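Local atomic coordinates of ADP-ribosylating toxin CARDS (Mycoplasma pneumoniae, PDB entry 4TLV), a protein that transfers the ADP-ribosyl group from NAD(+) to multiple target proteins in vitro and, as the main virulence factor of its bacterium, causes vacuolation of mammalian cells. Residues Thr329-Leu335 against Val485-Val491; Asp551-Lys556 against Trp567-Lys573. Numbering follows the deposited sequence.

Contact 1. Residues Thr329-Leu335 against Val485-Val491; sequences TGAQISL and VQDNQNV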
loop_
_atom_site.group_PDB
_atom_site.type_symbol
_atom_site.label_atom_id
_atom_site.label_comp_id
_atom_site.label_asym_id
_atom_site.label_seq_id
_atom_site.Cartn_x
_atom_site.Cartn_y
_atom_site.Cartn_z
ATOM N N THR A 329 -13.675 4.607 -14.025
ATOM C CA THR A 329 -15.035 4.408 -14.509
ATOM C C THR A 329 -15.809 5.700 -14.360
ATOM O O THR A 329 -15.265 6.715 -13.907
ATOM C CB THR A 329 -15.783 3.335 -13.705
ATOM O OG1 THR A 329 -16.050 3.845 -12.395
ATOM C CG2 THR A 329 -14.950 2.070 -13.587
ATOM N N GLY A 330 -17.089 5.656 -14.734
ATOM C CA GLY A 330 -17.942 6.829 -14.687
ATOM C C GLY A 330 -18.161 7.330 -13.270
ATOM O O GLY A 330 -18.434 8.513 -13.055
ATOM N N ALA A 331 -18.029 6.431 -12.302
ATOM C CA ALA A 331 -18.194 6.800 -10.904
ATOM C C ALA A 331 -16.843 7.023 -10.207
ATOM O O ALA A 331 -16.748 6.953 -8.983
ATOM C CB ALA A 331 -19.027 5.749 -10.162
ATOM N N GLN A 332 -15.810 7.282 -11.007
ATOM C CA GLN A 332 -14.504 7.710 -10.519
ATOM C C GLN A 332 -13.722 6.654 -9.728
ATOM O O GLN A 332 -12.864 6.993 -8.929
ATOM C CB GLN A 332 -14.623 9.004 -9.709
ATOM C CG GLN A 332 -15.338 10.126 -10.445
ATOM C CD GLN A 332 -15.721 11.260 -9.515
ATOM O OE1 GLN A 332 -16.521 11.082 -8.595
ATOM N NE2 GLN A 332 -15.121 12.425 -9.728
ATOM N N ILE A 333 -13.990 5.378 -9.960
ATOM C CA ILE A 333 -13.144 4.380 -9.323
ATOM C C ILE A 333 -12.176 3.728 -10.309
ATOM O O ILE A 333 -12.402 3.696 -11.521
ATOM C CB ILE A 333 -13.915 3.325 -8.518
ATOM C CG1 ILE A 333 -14.850 2.550 -9.425
ATOM C CG2 ILE A 333 -14.654 3.954 -7.301
ATOM C CD1 ILE A 333 -15.930 1.837 -8.665
ATOM N N SER A 334 -11.077 3.253 -9.750
ATOM C CA SER A 334 -10.005 2.598 -10.480
ATOM C C SER A 334 -10.198 1.098 -10.297
ATOM O O SER A 334 -10.684 0.664 -9.253
ATOM C CB SER A 334 -8.665 3.027 -9.871
ATOM O OG SER A 334 -7.591 2.276 -10.404
ATOM N N LEU A 335 -9.854 0.317 -11.320
ATOM C CA LEU A 335 -9.963 -1.140 -11.267
ATOM C C LEU A 335 -8.609 -1.827 -11.457
ATOM O O LEU A 335 -7.797 -1.382 -12.268
ATOM C CB LEU A 335 -10.930 -1.627 -12.345
ATOM C CG LEU A 335 -12.372 -1.112 -12.207
ATOM C CD1 LEU A 335 -13.125 -1.270 -13.547
ATOM C CD2 LEU A 335 -13.101 -1.818 -11.053
ATOM N N VAL A 485 -19.314 0.913 -2.796
ATOM C CA VAL A 485 -19.393 0.703 -4.237
ATOM C C VAL A 485 -20.505 -0.293 -4.532
ATOM O O VAL A 485 -20.373 -1.478 -4.263
ATOM C CB VAL A 485 -18.065 0.181 -4.833
ATOM C CG1 VAL A 485 -18.202 -0.066 -6.339
ATOM C CG2 VAL A 485 -16.921 1.169 -4.549
ATOM N N GLN A 486 -21.615 0.215 -5.056
ATOM C CA GLN A 486 -22.724 -0.634 -5.462
ATOM C C GLN A 486 -22.316 -1.378 -6.727
ATOM O O GLN A 486 -22.527 -2.578 -6.863
ATOM C CB GLN A 486 -23.960 0.220 -5.742
ATOM C CG GLN A 486 -25.152 -0.562 -6.246
ATOM C CD GLN A 486 -26.376 0.326 -6.431
ATOM O OE1 GLN A 486 -26.465 1.096 -7.390
ATOM N NE2 GLN A 486 -27.317 0.230 -5.504
ATOM N N ASP A 487 -21.738 -0.631 -7.657
ATOM C CA ASP A 487 -21.094 -1.212 -8.821
ATOM C C ASP A 487 -20.205 -0.152 -9.448
ATOM O O ASP A 487 -20.059 0.947 -8.910
ATOM C CB ASP A 487 -22.114 -1.761 -9.830
ATOM C CG ASP A 487 -23.068 -0.694 -10.358
ATOM O OD1 ASP A 487 -22.668 0.476 -10.529
ATOM O OD2 ASP A 487 -24.238 -1.045 -10.625
ATOM N N ASN A 488 -19.610 -0.474 -10.584
ATOM C CA ASN A 488 -18.639 0.436 -11.185
ATOM C C ASN A 488 -19.179 1.818 -11.566
ATOM O O ASN A 488 -18.408 2.762 -11.678
ATOM C CB ASN A 488 -17.942 -0.227 -12.379
ATOM C CG ASN A 488 -16.959 -1.312 -11.950
ATOM O OD1 ASN A 488 -16.568 -1.281 -10.696
ATOM N ND2 ASN A 488 -16.557 -2.162 -12.746
ATOM N N GLN A 489 -20.492 1.948 -11.754
ATOM C CA GLN A 489 -21.077 3.239 -12.122
ATOM C C GLN A 489 -21.890 3.893 -11.000
ATOM O O GLN A 489 -22.503 4.932 -11.211
ATOM C CB GLN A 489 -21.965 3.110 -13.370
ATOM C CG GLN A 489 -21.197 2.915 -14.674
ATOM C CD GLN A 489 -20.617 1.530 -14.796
ATOM O OE1 GLN A 489 -19.431 1.363 -15.080
ATOM N NE2 GLN A 489 -21.455 0.517 -14.579
ATOM N N ASN A 490 -21.911 3.281 -9.818
ATOM C CA ASN A 490 -22.734 3.791 -8.731
ATOM C C ASN A 490 -21.989 3.702 -7.404
ATOM O O ASN A 490 -21.846 2.620 -6.849
ATOM C CB ASN A 490 -24.044 3.007 -8.662
ATOM C CG ASN A 490 -24.938 3.258 -9.872
ATOM O OD1 ASN A 490 -25.591 4.296 -9.964
ATOM N ND2 ASN A 490 -24.954 2.314 -10.813
ATOM N N VAL A 491 -21.519 4.850 -6.917
ATOM C CA VAL A 491 -20.726 4.920 -5.688
ATOM C C VAL A 491 -21.370 5.913 -4.719
ATOM O O VAL A 491 -21.731 7.024 -5.115
ATOM C CB VAL A 491 -19.271 5.338 -6.007
ATOM C CG1 VAL A 491 -18.450 5.521 -4.719
ATOM C CG2 VAL A 491 -18.601 4.295 -6.918
HETATM O O HOH W 1 -18.256 3.864 -16.412
#
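Two type I beta turns from different domains, Thr329-Gln332 of D2 and Asp487-Asn490 of D3, meet through a single direct hydrogen bond, Thr329 OG1 to Asn488 O (2.7 Å). The same OG1 accepts from Ala331 N (3.3 Å), an ST turn, so one hydroxyl both shapes its own turn and grips the other. Asp487 OD1 likewise accepts from Gln489 N (2.9 Å), an Asx turn, beside a classic bulge in which Gln486 and Asp487 face Asn490. A water accepts from Gly330 N (2.7 Å) and donates to Gln489 OE1 (3.1 Å). Apolar contacts follow: Ala331 CB lies 3.6 Å from Val491 CG2, and Ile333 spans Val485 (CD1 to CG1, 3.8 Å) and Val491 (CG2 to CG2, 4.0 Å). Ala331, Ile333 and Leu335 also pack on the Asn488 oxygens, and Asn488 ND2 bonds Asn297 and Pro294 O of D2. The segments bury 354 Å² between them, both sides summed; a D2 loop here meets the turn between strands 481-485 and 490-495 of D3, one part of the junction between two beta-trefoil domains.

Contact 2. Residues Asp551-Lys556 against Trp567-Lys573; sequences DNQQLK and WYSTYDK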
loop_
_atom_site.group_PDB
_atom_site.type_symbol
_atom_site.label_atom_id
_atom_site.label_comp_id
_atom_site.label_asym_id
_atom_site.label_seq_id
_atom_site.Cartn_x
_atom_site.Cartn_y
_atom_site.Cartn_z
ATOM N N ASP A 551 -17.250 18.115 13.474
ATOM C CA ASP A 551 -17.402 18.496 14.876
ATOM C C ASP A 551 -17.303 17.264 15.765
ATOM O O ASP A 551 -17.911 17.208 16.837
ATOM C CB ASP A 551 -18.748 19.218 15.098
ATOM C CG ASP A 551 -18.789 20.009 16.410
ATOM O OD1 ASP A 551 -17.714 20.356 16.951
ATOM O OD2 ASP A 551 -19.906 20.287 16.898
ATOM N N ASN A 552 -16.541 16.268 15.310
ATOM C CA ASN A 552 -16.343 15.026 16.063
ATOM C C ASN A 552 -17.602 14.241 16.379
ATOM O O ASN A 552 -17.658 13.514 17.371
ATOM C CB ASN A 552 -15.523 15.275 17.326
ATOM C CG ASN A 552 -14.119 15.649 17.004
ATOM O OD1 ASN A 552 -13.564 15.148 16.025
ATOM N ND2 ASN A 552 -13.530 16.549 17.790
ATOM N N GLN A 553 -18.601 14.368 15.515
ATOM C CA GLN A 553 -19.800 13.545 15.622
ATOM C C GLN A 553 -19.404 12.099 15.463
ATOM O O GLN A 553 -18.621 11.769 14.559
ATOM C CB GLN A 553 -20.803 13.912 14.523
ATOM C CG GLN A 553 -21.239 15.376 14.529
ATOM C CD GLN A 553 -20.372 16.289 13.662
ATOM O OE1 GLN A 553 -19.201 16.009 13.379
ATOM N NE2 GLN A 553 -20.959 17.396 13.235
ATOM N N GLN A 554 -19.951 11.238 16.324
ATOM C CA GLN A 554 -19.532 9.845 16.386
ATOM C C GLN A 554 -20.499 8.870 15.722
ATOM O O GLN A 554 -21.705 8.851 16.005
ATOM C CB GLN A 554 -19.268 9.399 17.832
ATOM C CG GLN A 554 -18.630 8.015 17.898
ATOM C CD GLN A 554 -18.281 7.577 19.317
ATOM O OE1 GLN A 554 -18.418 8.348 20.272
ATOM N NE2 GLN A 554 -17.817 6.335 19.456
ATOM N N LEU A 555 -19.950 8.045 14.838
ATOM C CA LEU A 555 -20.728 7.017 14.150
ATOM C C LEU A 555 -21.094 5.897 15.113
ATOM O O LEU A 555 -20.225 5.341 15.786
ATOM C CB LEU A 555 -19.918 6.439 12.979
ATOM C CG LEU A 555 -20.684 5.580 11.980
ATOM C CD1 LEU A 555 -21.738 6.454 11.262
ATOM C CD2 LEU A 555 -19.746 4.936 10.976
ATOM N N LYS A 556 -22.382 5.557 15.172
ATOM C CA LYS A 556 -22.841 4.414 15.948
ATOM C C LYS A 556 -23.995 3.695 15.255
ATOM O O LYS A 556 -24.520 4.179 14.250
ATOM C CB LYS A 556 -23.281 4.848 17.354
ATOM C CG LYS A 556 -22.210 5.553 18.159
ATOM C CD LYS A 556 -22.623 5.655 19.629
ATOM C CE LYS A 556 -21.806 6.701 20.366
ATOM N NZ LYS A 556 -22.299 6.871 21.766
ATOM N N TRP A 567 -27.828 3.262 11.300
ATOM C CA TRP A 567 -26.569 3.976 11.487
ATOM C C TRP A 567 -26.843 5.453 11.724
ATOM O O TRP A 567 -27.589 6.078 10.977
ATOM C CB TRP A 567 -25.669 3.778 10.250
ATOM C CG TRP A 567 -25.240 2.357 10.066
ATOM C CD1 TRP A 567 -26.022 1.317 9.676
ATOM C CD2 TRP A 567 -23.923 1.815 10.260
ATOM N NE1 TRP A 567 -25.287 0.160 9.621
ATOM C CE2 TRP A 567 -23.989 0.439 9.969
ATOM C CE3 TRP A 567 -22.692 2.364 10.641
ATOM C CZ2 TRP A 567 -22.877 -0.408 10.061
ATOM C CZ3 TRP A 567 -21.582 1.523 10.734
ATOM C CH2 TRP A 567 -21.682 0.154 10.443
ATOM N N TYR A 568 -26.238 6.026 12.758
ATOM C CA TYR A 568 -26.440 7.438 13.044
ATOM C C TYR A 568 -25.152 8.043 13.575
ATOM O O TYR A 568 -24.193 7.324 13.850
ATOM C CB TYR A 568 -27.583 7.606 14.069
ATOM C CG TYR A 568 -27.252 7.092 15.457
ATOM C CD1 TYR A 568 -27.385 5.740 15.779
ATOM C CD2 TYR A 568 -26.807 7.960 16.444
ATOM C CE1 TYR A 568 -27.071 5.264 17.049
ATOM C CE2 TYR A 568 -26.499 7.500 17.722
ATOM C CZ TYR A 568 -26.631 6.154 18.018
ATOM O OH TYR A 568 -26.313 5.705 19.282
ATOM N N SER A 569 -25.107 9.363 13.704
ATOM C CA SER A 569 -23.993 9.995 14.403
ATOM C C SER A 569 -24.503 10.830 15.578
ATOM O O SER A 569 -25.649 11.293 15.566
ATOM C CB SER A 569 -23.139 10.854 13.460
ATOM O OG SER A 569 -23.834 11.996 12.977
ATOM N N THR A 570 -23.642 11.041 16.573
ATOM C CA THR A 570 -24.071 11.631 17.838
ATOM C C THR A 570 -22.983 12.409 18.573
ATOM O O THR A 570 -21.788 12.159 18.397
ATOM C CB THR A 570 -24.644 10.543 18.779
ATOM O OG1 THR A 570 -25.075 11.144 20.006
ATOM C CG2 THR A 570 -23.598 9.464 19.081
ATOM N N TYR A 571 -23.407 13.362 19.397
ATOM C CA TYR A 571 -22.496 14.048 20.305
ATOM C C TYR A 571 -22.396 13.333 21.661
ATOM O O TYR A 571 -21.564 13.691 22.492
ATOM C CB TYR A 571 -22.935 15.495 20.537
ATOM C CG TYR A 571 -22.746 16.422 19.358
ATOM C CD1 TYR A 571 -21.478 16.684 18.850
ATOM C CD2 TYR A 571 -23.834 17.043 18.757
ATOM C CE1 TYR A 571 -21.301 17.539 17.777
ATOM C CE2 TYR A 571 -23.666 17.892 17.686
ATOM C CZ TYR A 571 -22.401 18.134 17.200
ATOM O OH TYR A 571 -22.240 18.986 16.139
ATOM N N ASP A 572 -23.248 12.339 21.893
ATOM C CA ASP A 572 -23.273 11.651 23.184
ATOM C C ASP A 572 -22.263 10.517 23.238
ATOM O O ASP A 572 -22.382 9.542 22.506
ATOM C CB ASP A 572 -24.669 11.106 23.481
ATOM C CG ASP A 572 -25.686 12.206 23.710
ATOM O OD1 ASP A 572 -25.284 13.312 24.145
ATOM O OD2 ASP A 572 -26.885 11.960 23.452
ATOM N N LYS A 573 -21.274 10.642 24.116
ATOM C CA LYS A 573 -20.223 9.632 24.215
ATOM C C LYS A 573 -20.781 8.301 24.721
ATOM O O LYS A 573 -20.397 7.231 24.241
ATOM C CB LYS A 573 -19.088 10.121 25.119
ATOM C CG LYS A 573 -18.463 11.437 24.673
ATOM C CD LYS A 573 -17.306 11.829 25.583
ATOM C CE LYS A 573 -16.681 13.155 25.163
ATOM N NZ LYS A 573 -15.529 13.524 26.040
#
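Four backbone hydrogen bonds define the pairing of 554-556 with 567-570: Gln554 N to Thr570 O (2.9 Å), Thr570 N to Gln554 O (3.0 Å), Lys556 N to Tyr568 O (2.9 Å) and Tyr568 N to Lys556 O (2.9 Å). Three are nearly straight, at 169-172°, whereas Thr570 N to Gln554 O bends to 132°. Gln554-Thr570 and Lys556-Tyr568 are thus hydrogen-bonded antiparallel pairs, flanking the non-hydrogen-bonded pair Leu555-Ser569, whose CA atoms are 4.4 Å apart. Strands 554-558 and 567-570 so form an antiparallel beta hairpin of D3, the C-terminal beta-trefoil domain. The Ser569 CA to Gln554 O distance of 3.0 Å marks a CA-H...O contact.

The extended Lys556 side chain runs along strand 567-570 past Thr570, so that NZ reaches Asp572 O (2.8 Å) and, weakly, Lys573 O (3.1 Å); it also forms a salt bridge with Glu575, which accepts from Tyr568 OH as well. At the other end of 551-556, Tyr571 OH donates a weak bond to Asp551 OD2 (2.8 Å). Thr570 OG1 accepts from Asp572 N (2.9 Å), an ST turn just where the strand ends.

Lys556 CB sits 4.1 Å from the Tyr568 ring centroid in an off-centre CH-pi contact, and Lys556 CE lies 3.5 Å from Thr570 CG2. On the face that carries Leu555, its CD2 meets the edge of the Trp567 ring at CZ3 (3.9 Å), and both side chains touch Val509. The buried lysine therefore has its charge balanced by the salt bridge to Glu575, while two carbonyl oxygens accept hydrogen bonds from NZ and its aliphatic chain serves as packing surface.

Following the chain from the N-terminal mART domain, D2 comes first and supplies 329-335, in the loop between strands 323-325 and 335-340. Contact 1 closes when the chain, 150 residues on, reaches 485-491 in D3, so its loop spans the D2-D3 junction. Contact 2 opens only afterwards and is local: 551-556 and 567-573, 11 residues apart, form a beta hairpin within D3. The two are therefore in series, neither nested nor crossed. Both reach the same D3 sheet, where strand 506-512 lies between strands 490-495 and 567-570. Their centres are 28 Å apart and their nearest atoms about 13 Å, so they do not touch; one ties D2 to D3, the other joins neighbouring strands inside D3.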